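Local structure of odorant Binding Protein from Varroa destructor, form P2<1> (Varroa destructor, 7NZA) at the interface of chains A and B. The protein probably binds and carries small hydrophobic semiochemicals in the chemosensory system of the mite. Residues are numbered along the deposited sequence; one frame, centred on the assembly and turned at random. Chains: chain A/B, Odorant Binding Protein from Varroa destructor, form P2<1>.

Contact 1: the interface of chains A and B. Residues chain A 13, 28, 31-32; chain B 12-13, 31.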
ATOM      1  N   VAL A  13      -3.078   3.986  -0.707  1.00 15.63           N
ATOM      2  CA  VAL A  13      -2.792   4.000   0.743  1.00 15.93           C
ATOM      3  C   VAL A  13      -3.429   2.759   1.359  1.00 16.47           C
ATOM      4  O   VAL A  13      -4.436   2.255   0.879  1.00 17.47           O
ATOM      5  CB  VAL A  13      -3.307   5.296   1.417  1.00 16.56           C
ATOM      6  CG1 VAL A  13      -2.641   6.519   0.804  1.00 16.59           C
ATOM      7  CG2 VAL A  13      -4.791   5.432   1.375  1.00 16.50           C
ATOM      8  N   GLU A  28       2.371  10.070   9.526  1.00 21.96           N
ATOM      9  CA  GLU A  28       2.867  10.589   8.215  1.00 22.44           C
ATOM     10  C   GLU A  28       4.386  10.501   8.225  1.00 21.46           C
ATOM     11  O   GLU A  28       5.017  10.117   7.238  1.00 20.61           O
ATOM     12  CB  GLU A  28       2.401  12.028   7.945  1.00 24.94           C
ATOM     13  CG  GLU A  28       3.117  12.793   6.813  1.00 26.82           C
ATOM     14  CD  GLU A  28       2.768  14.281   6.658  1.00 29.25           C
ATOM     15  OE1 GLU A  28       3.082  15.089   7.616  1.00 33.96           O
ATOM     16  OE2 GLU A  28       2.214  14.699   5.608  1.00 26.79           O
ATOM     17  N   ARG A  31       5.759   6.941   7.909  1.00 19.88           N
ATOM     18  CA  ARG A  31       5.514   6.519   6.542  1.00 20.49           C
ATOM     19  C   ARG A  31       6.536   7.112   5.579  1.00 19.21           C
ATOM     20  O   ARG A  31       7.082   6.390   4.759  1.00 18.96           O
ATOM     21  CB  ARG A  31       4.132   6.939   6.110  1.00 24.44           C
ATOM     22  CG  ARG A  31       3.736   6.413   4.774  1.00 28.92           C
ATOM     23  CD  ARG A  31       2.235   6.508   4.674  1.00 31.62           C
ATOM     24  NE  ARG A  31       1.647   5.663   5.695  1.00 31.13           N
ATOM     25  CZ  ARG A  31       1.616   4.320   5.708  1.00 33.44           C
ATOM     26  NH1 ARG A  31       2.064   3.566   4.725  1.00 32.11           N
ATOM     27  NH2 ARG A  31       1.074   3.758   6.754  1.00 29.59           N
ATOM     28  N   THR A  32       6.780   8.393   5.681  0.50 17.90           N
ATOM     29  CA  THR A  32       7.748   9.082   4.801  0.50 17.00           C
ATOM     30  C   THR A  32       9.143   8.477   5.027  0.50 16.63           C
ATOM     31  O   THR A  32       9.884   8.232   4.054  0.50 16.08           O
ATOM     32  CB  THR A  32       7.714  10.603   5.045  0.50 17.10           C
ATOM     33  OG1 THR A  32       6.407  11.017   4.600  0.50 15.14           O
ATOM     34  CG2 THR A  32       8.853  11.336   4.343  0.50 17.20           C
TER
ATOM     35  N   LYS B  12       3.818  -0.093   5.817  1.00 16.91           N
ATOM     36  CA  LYS B  12       3.783  -0.664   4.459  1.00 19.05           C
ATOM     37  C   LYS B  12       3.629   0.459   3.438  1.00 19.95           C
ATOM     38  O   LYS B  12       2.697   1.247   3.524  1.00 22.17           O
ATOM     39  CB  LYS B  12       2.723  -1.763   4.433  1.00 22.52           C
ATOM     40  CG  LYS B  12       2.860  -2.847   5.519  1.00 24.38           C
ATOM     41  CD  LYS B  12       1.763  -3.954   5.631  1.00 26.29           C
ATOM     42  CE  LYS B  12       1.899  -4.839   6.849  1.00 29.37           C
ATOM     43  NZ  LYS B  12       0.848  -5.891   6.901  1.00 31.60           N
ATOM     44  N   VAL B  13       4.550   0.500   2.504  1.00 17.47           N
ATOM     45  CA  VAL B  13       4.666   1.585   1.517  1.00 17.46           C
ATOM     46  C   VAL B  13       4.716   0.965   0.135  1.00 17.20           C
ATOM     47  O   VAL B  13       5.149  -0.156  -0.057  1.00 17.19           O
ATOM     48  CB  VAL B  13       5.898   2.494   1.749  1.00 17.78           C
ATOM     49  CG1 VAL B  13       5.854   3.112   3.158  1.00 19.07           C
ATOM     50  CG2 VAL B  13       7.231   1.791   1.555  1.00 18.22           C
ATOM     51  N   ARG B  31      -0.100  12.029  -0.609  0.50 14.91           N
ATOM     52  CA  ARG B  31      -0.269  10.763   0.151  0.50 15.58           C
ATOM     53  C   ARG B  31      -1.044  10.985   1.446  0.50 15.29           C
ATOM     54  O   ARG B  31      -1.949  10.225   1.770  0.50 15.22           O
ATOM     55  CB  ARG B  31       1.079  10.203   0.605  0.50 16.66           C
ATOM     56  CG  ARG B  31       1.105   8.698   0.745  0.50 18.27           C
ATOM     57  CD  ARG B  31       2.453   8.449   1.426  0.50 18.99           C
ATOM     58  NE  ARG B  31       2.449   9.035   2.763  0.50 21.58           N
ATOM     59  CZ  ARG B  31       3.483   9.612   3.371  0.50 22.48           C
ATOM     60  NH1 ARG B  31       4.675   9.704   2.806  0.50 22.36           N
ATOM     61  NH2 ARG B  31       3.296  10.100   4.557  0.50 22.13           N
TER
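A:Arg31 and B:Arg31 both leave their helices with CG anti to the backbone N, but the chains then bend at chi3 in opposite senses, -63° in A:Arg31 and 65° in B:Arg31, and the two guanidinium groups go to different partners. This is the core of the A/B interface near the two-fold axis, where both helices 28-44 meet, though the pair may be a crystal assembly. B:Arg31 reaches across to the first turn of helix 28-44 of chain A. There its guanidinium meets A:Thr32 end-on, with NH1 and NH2 both donating to the side-chain hydroxyl OG1. The NH1 bond is the straighter of the two, 2.8 Å from OG1 of A:Thr32 with 162° at the hydrogen, and OG1 lies in the guanidinium plane. That hydroxyl passes its own hydrogen back to the carbonyl O of A:Glu28 one turn earlier, which orients it to accept from the arginine. The aliphatic stem of A:Arg31 lies over one face of this guanidinium, its CG 3.5 Å from CZ of B:Arg31. The guanidinium planes are steeply turned, so the like charges do not stack. The carboxylate of A:Glu28 is near without touching and may offset some of the positive charge. The guanidinium of A:Arg31 turns the other way, to the N-terminal segment of chain B, where NH1 is 2.7 Å from the backbone O of B:Lys12, an acceptor in the guanidinium plane although NH1 sits above the carbonyl plane.

Contact 2: the interface of chains A and B. Residues chain A 34, 70, 82, 130; chain B 7-8, 10-11.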
ATOM      1  N   LYS A  34       9.939   5.369   6.076  1.00 17.16           N
ATOM      2  CA  LYS A  34       9.994   4.017   5.507  1.00 16.24           C
ATOM      3  C   LYS A  34      10.109   4.091   3.984  1.00 15.73           C
ATOM      4  O   LYS A  34      10.827   3.340   3.371  1.00 16.02           O
ATOM      5  CB  LYS A  34       8.732   3.249   5.895  1.00 16.99           C
ATOM      6  CG  LYS A  34       8.706   1.859   5.295  1.00 17.85           C
ATOM      7  CD  LYS A  34       9.837   0.958   5.708  1.00 19.40           C
ATOM      8  CE  LYS A  34       9.689  -0.477   5.332  1.00 21.37           C
ATOM      9  NZ  LYS A  34       8.711  -1.127   6.224  1.00 23.73           N
ATOM     10  N   LEU A  70      15.183  -3.505   6.915  1.00 14.71           N
ATOM     11  CA  LEU A  70      15.477  -3.841   8.324  1.00 15.75           C
ATOM     12  C   LEU A  70      16.949  -3.581   8.596  1.00 16.04           C
ATOM     13  O   LEU A  70      17.246  -3.006   9.675  1.00 16.91           O
ATOM     14  CB  LEU A  70      15.151  -5.309   8.567  1.00 17.69           C
ATOM     15  CG  LEU A  70      13.659  -5.656   8.688  1.00 19.87           C
ATOM     16  CD1 LEU A  70      13.439  -7.114   8.445  1.00 20.56           C
ATOM     17  CD2 LEU A  70      13.184  -5.352  10.086  1.00 21.75           C
ATOM     18  N   TYR A  82      18.123 -10.792  14.495  1.00 15.98           N
ATOM     19  CA  TYR A  82      17.097  -9.726  14.610  1.00 15.41           C
ATOM     20  C   TYR A  82      16.976  -9.283  16.029  1.00 15.14           C
ATOM     21  O   TYR A  82      16.980 -10.105  16.976  1.00 16.56           O
ATOM     22  CB  TYR A  82      15.760 -10.270  14.109  1.00 15.45           C
ATOM     23  CG  TYR A  82      14.613  -9.292  14.262  1.00 15.15           C
ATOM     24  CD1 TYR A  82      14.471  -8.155  13.487  1.00 14.47           C
ATOM     25  CD2 TYR A  82      13.621  -9.573  15.155  1.00 15.08           C
ATOM     26  CE1 TYR A  82      13.376  -7.309  13.638  1.00 14.97           C
ATOM     27  CE2 TYR A  82      12.552  -8.756  15.313  1.00 15.28           C
ATOM     28  CZ  TYR A  82      12.409  -7.627  14.587  1.00 15.10           C
ATOM     29  OH  TYR A  82      11.296  -6.850  14.748  1.00 15.15           O
ATOM     30  N   GLN A 130       7.511 -11.584  12.133  1.00 14.01           N
ATOM     31  CA  GLN A 130       6.686 -10.437  11.671  1.00 14.42           C
ATOM     32  C   GLN A 130       5.329 -10.966  11.239  1.00 14.17           C
ATOM     33  O   GLN A 130       4.271 -10.337  11.509  1.00 14.75           O
ATOM     34  CB  GLN A 130       7.365  -9.690  10.571  1.00 14.89           C
ATOM     35  CG  GLN A 130       8.518  -8.863  11.054  1.00 15.90           C
ATOM     36  CD  GLN A 130       9.094  -7.951  10.018  1.00 16.02           C
ATOM     37  OE1 GLN A 130       9.345  -8.372   8.883  1.00 19.21           O
ATOM     38  NE2 GLN A 130       9.303  -6.683  10.319  1.00 16.82           N
TER
ATOM     39  N   SER B   7      10.861  -4.544  13.269  1.00 15.62           N
ATOM     40  CA  SER B   7       9.655  -4.066  13.938  1.00 15.66           C
ATOM     41  C   SER B   7       8.564  -5.105  13.876  1.00 15.22           C
ATOM     42  O   SER B   7       8.388  -5.762  12.826  1.00 15.08           O
ATOM     43  CB  SER B   7       9.152  -2.793  13.275  1.00 16.72           C
ATOM     44  OG  SER B   7       7.984  -2.291  13.876  1.00 17.49           O
ATOM     45  N   ALA B   8       7.743  -5.169  14.930  1.00 15.09           N
ATOM     46  CA  ALA B   8       6.530  -5.992  14.877  1.00 14.95           C
ATOM     47  C   ALA B   8       5.452  -5.312  14.046  1.00 14.97           C
ATOM     48  O   ALA B   8       4.465  -5.956  13.723  1.00 15.46           O
ATOM     49  CB  ALA B   8       6.058  -6.238  16.300  1.00 15.04           C
ATOM     50  N   PRO B  10       5.838  -2.883  11.100  1.00 16.25           N
ATOM     51  CA  PRO B  10       6.414  -2.024  10.042  1.00 16.31           C
ATOM     52  C   PRO B  10       5.367  -1.308   9.188  1.00 16.34           C
ATOM     53  O   PRO B  10       4.331  -1.873   8.850  1.00 17.49           O
ATOM     54  CB  PRO B  10       7.175  -3.051   9.222  1.00 18.38           C
ATOM     55  CG  PRO B  10       6.419  -4.337   9.365  1.00 16.85           C
ATOM     56  CD  PRO B  10       6.011  -4.308  10.833  1.00 16.68           C
ATOM     57  N   ALA B  11       5.660  -0.053   8.827  1.00 17.12           N
ATOM     58  CA  ALA B  11       4.837   0.663   7.854  1.00 16.21           C
ATOM     59  C   ALA B  11       4.935  -0.026   6.524  1.00 16.62           C
ATOM     60  O   ALA B  11       6.042  -0.479   6.129  1.00 17.97           O
ATOM     61  CB  ALA B  11       5.263   2.102   7.768  1.00 16.81           C
TER
HETATM   62  O   HOH W   1       4.568  -7.590  11.559  1.00 19.02           O
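A:Gln130 and A:Lys34 receive the N-terminal segment of chain B at two points, and B:Pro10 lies between them. From helix 122-141 the chain of A:Gln130 runs extended beyond CG (chi2 -172°), carrying its amide out to B:Ser7. NE2 donates to the backbone O of B:Ser7 at 2.8 Å, nearly straight with 169° at the hydrogen. Donor and carbonyl lie close to each other's planes, a geometry that fixes the turn of the amide. The same NE2 also touches the ring of B:Pro10, 3.8 Å from its CG. Further along the segment, A:Lys34 bends at chi2 and chi4, which brings its terminal amino group back onto B:Ala11. NZ is 2.7 Å from the backbone O of B:Ala11 and in the carbonyl plane, while CB of B:Pro10 packs beside it, the two side chains pointing the same way. B:Ser7, the first residue modelled in its chain, gives its backbone N to the phenol OH of A:Tyr82 at 2.8 Å, in the plane of the ring. A water joins the backbone O of A:Gln130 to that of B:Ala8, at 2.8 Å from the former. In this assembly, which may not be the biological one, the polar contacts fall largely on the backbone of the arm. The extended N-terminal arm of chain B lies across the body of chain A, between helices 28-44 and 122-141, with A:Tyr82 just ahead of helix 84-93.

Contact 3: the interface of chains A and B. Residues chain A 26, 31, 34-35, 38; chain B 10-13.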
ATOM      1  N   PRO A  26       0.741   4.091  11.661  1.00 20.90           N
ATOM      2  CA  PRO A  26       1.955   4.867  11.417  1.00 21.48           C
ATOM      3  C   PRO A  26       1.625   6.366  11.238  1.00 21.48           C
ATOM      4  O   PRO A  26       0.641   6.719  10.617  1.00 22.77           O
ATOM      5  CB  PRO A  26       2.536   4.266  10.129  1.00 20.53           C
ATOM      6  CG  PRO A  26       1.894   2.889   9.978  1.00 23.10           C
ATOM      7  CD  PRO A  26       0.539   3.055  10.637  1.00 21.28           C
ATOM      8  N   ARG A  31       5.759   6.941   7.909  1.00 19.88           N
ATOM      9  CA  ARG A  31       5.514   6.519   6.542  1.00 20.49           C
ATOM     10  C   ARG A  31       6.536   7.112   5.579  1.00 19.21           C
ATOM     11  O   ARG A  31       7.082   6.390   4.759  1.00 18.96           O
ATOM     12  CB  ARG A  31       4.132   6.939   6.110  1.00 24.44           C
ATOM     13  CG  ARG A  31       3.736   6.413   4.774  1.00 28.92           C
ATOM     14  CD  ARG A  31       2.235   6.508   4.674  1.00 31.62           C
ATOM     15  NE  ARG A  31       1.647   5.663   5.695  1.00 31.13           N
ATOM     16  CZ  ARG A  31       1.616   4.320   5.708  1.00 33.44           C
ATOM     17  NH1 ARG A  31       2.064   3.566   4.725  1.00 32.11           N
ATOM     18  NH2 ARG A  31       1.074   3.758   6.754  1.00 29.59           N
ATOM     19  N   LYS A  34       9.939   5.369   6.076  1.00 17.16           N
ATOM     20  CA  LYS A  34       9.994   4.017   5.507  1.00 16.24           C
ATOM     21  C   LYS A  34      10.109   4.091   3.984  1.00 15.73           C
ATOM     22  O   LYS A  34      10.827   3.340   3.371  1.00 16.02           O
ATOM     23  CB  LYS A  34       8.732   3.249   5.895  1.00 16.99           C
ATOM     24  CG  LYS A  34       8.706   1.859   5.295  1.00 17.85           C
ATOM     25  CD  LYS A  34       9.837   0.958   5.708  1.00 19.40           C
ATOM     26  CE  LYS A  34       9.689  -0.477   5.332  1.00 21.37           C
ATOM     27  NZ  LYS A  34       8.711  -1.127   6.224  1.00 23.73           N
ATOM     28  N   ALA A  35       9.368   5.016   3.355  1.00 15.89           N
ATOM     29  CA  ALA A  35       9.421   5.173   1.895  1.00 15.81           C
ATOM     30  C   ALA A  35      10.861   5.534   1.514  1.00 16.18           C
ATOM     31  O   ALA A  35      11.332   5.051   0.447  1.00 16.45           O
ATOM     32  CB  ALA A  35       8.432   6.252   1.503  1.00 16.91           C
ATOM     33  N   VAL A  38      12.959   2.329   1.703  1.00 14.94           N
ATOM     34  CA  VAL A  38      12.587   1.427   0.582  1.00 15.47           C
ATOM     35  C   VAL A  38      13.125   1.958  -0.754  1.00 15.55           C
ATOM     36  O   VAL A  38      13.668   1.191  -1.532  1.00 15.87           O
ATOM     37  CB  VAL A  38      11.073   1.241   0.573  1.00 16.37           C
ATOM     38  CG1 VAL A  38      10.624   0.637  -0.770  1.00 18.38           C
ATOM     39  CG2 VAL A  38      10.664   0.363   1.724  1.00 18.10           C
TER
ATOM     40  N   PRO B  10       5.838  -2.883  11.100  1.00 16.25           N
ATOM     41  CA  PRO B  10       6.414  -2.024  10.042  1.00 16.31           C
ATOM     42  C   PRO B  10       5.367  -1.308   9.188  1.00 16.34           C
ATOM     43  O   PRO B  10       4.331  -1.873   8.850  1.00 17.49           O
ATOM     44  CB  PRO B  10       7.175  -3.051   9.222  1.00 18.38           C
ATOM     45  CG  PRO B  10       6.419  -4.337   9.365  1.00 16.85           C
ATOM     46  CD  PRO B  10       6.011  -4.308  10.833  1.00 16.68           C
ATOM     47  N   ALA B  11       5.660  -0.053   8.827  1.00 17.12           N
ATOM     48  CA  ALA B  11       4.837   0.663   7.854  1.00 16.21           C
ATOM     49  C   ALA B  11       4.935  -0.026   6.524  1.00 16.62           C
ATOM     50  O   ALA B  11       6.042  -0.479   6.129  1.00 17.97           O
ATOM     51  CB  ALA B  11       5.263   2.102   7.768  1.00 16.81           C
ATOM     52  N   LYS B  12       3.818  -0.093   5.817  1.00 16.91           N
ATOM     53  CA  LYS B  12       3.783  -0.664   4.459  1.00 19.05           C
ATOM     54  C   LYS B  12       3.629   0.459   3.438  1.00 19.95           C
ATOM     55  O   LYS B  12       2.697   1.247   3.524  1.00 22.17           O
ATOM     56  CB  LYS B  12       2.723  -1.763   4.433  1.00 22.52           C
ATOM     57  CG  LYS B  12       2.860  -2.847   5.519  1.00 24.38           C
ATOM     58  CD  LYS B  12       1.763  -3.954   5.631  1.00 26.29           C
ATOM     59  CE  LYS B  12       1.899  -4.839   6.849  1.00 29.37           C
ATOM     60  NZ  LYS B  12       0.848  -5.891   6.901  1.00 31.60           N
ATOM     61  N   VAL B  13       4.550   0.500   2.504  1.00 17.47           N
ATOM     62  CA  VAL B  13       4.666   1.585   1.517  1.00 17.46           C
ATOM     63  C   VAL B  13       4.716   0.965   0.135  1.00 17.20           C
ATOM     64  O   VAL B  13       5.149  -0.156  -0.057  1.00 17.19           O
ATOM     65  CB  VAL B  13       5.898   2.494   1.749  1.00 17.78           C
ATOM     66  CG1 VAL B  13       5.854   3.112   3.158  1.00 19.07           C
ATOM     67  CG2 VAL B  13       7.231   1.791   1.555  1.00 18.22           C
TER
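B:Val13 makes much of the apolar part of this contact, packing against helix 28-44 of chain A with its two methyls on different partners. CG2 meets A:Val38 tip to tip, 3.7 Å from CG2 of that residue, and also rests beside A:Ala35, 4.0 Å from its CA. With chi1 at -58°, CG1 is anti to the carbonyl carbon of B:Val13 and CG2 stands between that carbon and the backbone N, a fork that spreads the methyls along the helix. CG1 settles on the stem of A:Lys34, 3.8 Å from CG, where the side chains cross at an angle. A little earlier in the segment, the methyl of B:Ala11 fits between two aliphatic groups, with CG of A:Pro26 and CB of A:Lys34 each 4.1 Å from its CB. Polar bonds flank this packing: the amino group of A:Lys34 and the guanidinium of A:Arg31 donate to the successive backbone carbonyls of B:Ala11 and B:Lys12. A:Lys34 therefore sets both an apolar stem and a polar tip on the same short stretch. The contact fastens the N-terminal arm of chain B along helix 28-44 and probably helps to hold the two copies together, if this pair also forms in solution.

Contact 3 bridges the other two along one N-terminal segment of chain B. Its C-alpha centre is about 5 Å from that of contact 1, with A:Arg31, B:Lys12 and B:Val13 in common, and about 9 Å from that of contact 2, with A:Lys34, B:Pro10 and B:Ala11 in common. Contacts 1 and 2 are about 14 Å apart. Helix 28-44 of chain A takes part in all three. The approximate two-fold repeats the arm contacts with chains exchanged, though A:Arg31 and B:Arg31 at contact 1 take different courses. Each arm lies on the other copy, which would suit a dimer, but the structure alone does not show it.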